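PDB 5X0E: ADP-dependent L-serine kinase SerK from Thermococcus kodakarensis KOD1, which uses ADP to phosphorylate free L-serine, yielding O-phospho-L-serine and AMP, in the first step from L-serine toward L-cysteine. Local coordinates for residues Gly145-Ala150 with Ile194-Ile199. The protein carries 1 engineered substitution. Numbering follows the deposited sequence.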
loop_
_atom_site.group_PDB
_atom_site.type_symbol
_atom_site.label_atom_id
_atom_site.label_comp_id
_atom_site.label_asym_id
_atom_site.label_seq_id
_atom_site.Cartn_x
_atom_site.Cartn_y
_atom_site.Cartn_z
ATOM N N GLY A 145 9.798 -6.298 -16.748
ATOM C CA GLY A 145 9.448 -7.705 -16.923
ATOM C C GLY A 145 10.318 -8.224 -18.045
ATOM O O GLY A 145 11.529 -8.085 -17.986
ATOM N N GLU A 146 9.701 -8.780 -19.076
ATOM C CA GLU A 146 10.414 -9.124 -20.304
ATOM C C GLU A 146 11.162 -7.895 -20.839
ATOM O O GLU A 146 12.346 -7.966 -21.153
ATOM C CB GLU A 146 9.414 -9.635 -21.336
ATOM C CG GLU A 146 9.992 -10.036 -22.682
ATOM C CD GLU A 146 8.895 -10.481 -23.626
ATOM O OE1 GLU A 146 8.242 -11.501 -23.323
ATOM O OE2 GLU A 146 8.668 -9.804 -24.654
ATOM N N LYS A 147 10.450 -6.774 -20.932
ATOM C CA LYS A 147 11.039 -5.485 -21.305
ATOM C C LYS A 147 11.248 -4.602 -20.074
ATOM O O LYS A 147 10.837 -4.971 -18.962
ATOM C CB LYS A 147 10.146 -4.798 -22.335
ATOM C CG LYS A 147 10.115 -5.539 -23.661
ATOM C CD LYS A 147 9.166 -4.862 -24.626
ATOM C CE LYS A 147 9.044 -5.645 -25.933
ATOM N NZ LYS A 147 7.859 -5.136 -26.674
ATOM N N SER A 148 11.902 -3.452 -20.281
ATOM C CA SER A 148 12.231 -2.505 -19.215
ATOM C C SER A 148 11.963 -1.065 -19.664
ATOM O O SER A 148 12.482 -0.615 -20.677
ATOM C CB SER A 148 13.699 -2.695 -18.785
ATOM O OG SER A 148 14.137 -1.689 -17.869
ATOM N N PHE A 149 11.136 -0.356 -18.907
ATOM C CA PHE A 149 10.778 1.028 -19.209
ATOM C C PHE A 149 10.967 1.898 -17.993
ATOM O O PHE A 149 10.600 1.492 -16.874
ATOM C CB PHE A 149 9.310 1.162 -19.618
ATOM C CG PHE A 149 8.918 0.311 -20.772
ATOM C CD1 PHE A 149 9.016 0.795 -22.081
ATOM C CD2 PHE A 149 8.428 -0.973 -20.565
ATOM C CE1 PHE A 149 8.645 -0.010 -23.152
ATOM C CE2 PHE A 149 8.047 -1.767 -21.629
ATOM C CZ PHE A 149 8.158 -1.290 -22.922
ATOM N N ALA A 150 11.492 3.101 -18.235
ATOM C CA ALA A 150 11.518 4.172 -17.252
ATOM C C ALA A 150 10.244 5.005 -17.357
ATOM O O ALA A 150 9.824 5.377 -18.468
ATOM C CB ALA A 150 12.730 5.064 -17.463
ATOM N N ILE A 194 2.384 -13.289 -12.846
ATOM C CA ILE A 194 2.267 -11.885 -13.269
ATOM C C ILE A 194 3.144 -11.672 -14.491
ATOM O O ILE A 194 4.009 -12.480 -14.770
ATOM C CB ILE A 194 2.684 -10.875 -12.177
ATOM C CG1 ILE A 194 4.084 -11.189 -11.628
ATOM C CG2 ILE A 194 1.654 -10.819 -11.054
ATOM C CD1 ILE A 194 4.694 -10.038 -10.857
ATOM N N ASP A 195 2.931 -10.559 -15.184
ATOM C CA ASP A 195 3.733 -10.177 -16.349
ATOM C C ASP A 195 4.735 -9.042 -16.031
ATOM O O ASP A 195 5.892 -9.098 -16.448
ATOM C CB ASP A 195 2.798 -9.777 -17.494
ATOM C CG ASP A 195 1.834 -10.892 -17.869
ATOM O OD1 ASP A 195 2.309 -12.027 -18.053
ATOM O OD2 ASP A 195 0.609 -10.649 -17.955
ATOM N N TYR A 196 4.291 -8.025 -15.295
ATOM C CA TYR A 196 5.119 -6.832 -15.024
ATOM C C TYR A 196 5.002 -6.360 -13.580
ATOM O O TYR A 196 3.978 -6.570 -12.942
ATOM C CB TYR A 196 4.738 -5.709 -16.004
ATOM C CG TYR A 196 5.434 -5.878 -17.326
ATOM C CD1 TYR A 196 4.890 -6.690 -18.331
ATOM C CD2 TYR A 196 6.660 -5.267 -17.563
ATOM C CE1 TYR A 196 5.554 -6.876 -19.539
ATOM C CE2 TYR A 196 7.332 -5.457 -18.757
ATOM C CZ TYR A 196 6.773 -6.260 -19.738
ATOM O OH TYR A 196 7.446 -6.452 -20.912
ATOM N N VAL A 197 6.070 -5.730 -13.090
ATOM C CA VAL A 197 6.122 -5.138 -11.749
ATOM C C VAL A 197 6.675 -3.721 -11.904
ATOM O O VAL A 197 7.495 -3.464 -12.794
ATOM C CB VAL A 197 6.947 -5.996 -10.755
ATOM C CG1 VAL A 197 8.405 -6.165 -11.181
ATOM C CG2 VAL A 197 6.884 -5.428 -9.340
ATOM N N PHE A 198 6.179 -2.808 -11.068
ATOM C CA PHE A 198 6.664 -1.431 -11.007
ATOM C C PHE A 198 7.594 -1.256 -9.811
ATOM O O PHE A 198 7.168 -1.405 -8.665
ATOM C CB PHE A 198 5.513 -0.444 -10.868
ATOM C CG PHE A 198 4.638 -0.341 -12.081
ATOM C CD1 PHE A 198 3.680 -1.293 -12.338
ATOM C CD2 PHE A 198 4.753 0.747 -12.946
ATOM C CE1 PHE A 198 2.850 -1.189 -13.444
ATOM C CE2 PHE A 198 3.923 0.860 -14.049
ATOM C CZ PHE A 198 2.975 -0.118 -14.300
ATOM N N ILE A 199 8.850 -0.925 -10.082
ATOM C CA ILE A 199 9.850 -0.706 -9.029
ATOM C C ILE A 199 9.952 0.770 -8.660
ATOM O O ILE A 199 9.975 1.638 -9.533
ATOM C CB ILE A 199 11.244 -1.192 -9.463
ATOM C CG1 ILE A 199 11.179 -2.634 -10.014
ATOM C CG2 ILE A 199 12.251 -1.053 -8.318
ATOM C CD1 ILE A 199 10.583 -3.676 -9.094
HETATM O O HOH W 1 7.063 -9.851 -18.806
#
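Asp195 meets Gly145 through its backbone, and Asp195 O is 2.7 Å from a water that donates to it. The same water accepts from Glu146 N, 2.9 Å away, and so links the two backbones. A classic beta bulge sets Asp195 and Tyr196 opposite the single residue Phe106 of strand 98-107, while OD2 of Asp195 accepts a hydrogen bond from Gly108 N. Tyr196 follows and carries most of the contact. With CG anti to its carbonyl carbon (chi1 -83°), the ring reaches across to the turn of the beta hairpin formed by strands 141-144 and 148-151, closed by the hydrogen bond from Gly145 N to Lys147 O. Gly145 N sits oblique to the ring, 3.3 Å from Tyr196 CE2, whereas Lys147 O comes up at the ring edge. Beyond, Lys147 N donates to Tyr196 OH at 3.0 Å and 160°, and Lys147 CB packs 3.5 Å from that hydroxyl oxygen. A phenylalanine in place of Tyr196 would probably leave Lys147 N without this acceptor and the turn less firmly tied. Strand 196-199 then runs on between strands 98-107 and 141-144, antiparallel to both, in the C-terminal domain's sheet, with Val197 against Met189 of helix 182-190 and Phe198 edge-to-face with Phe141.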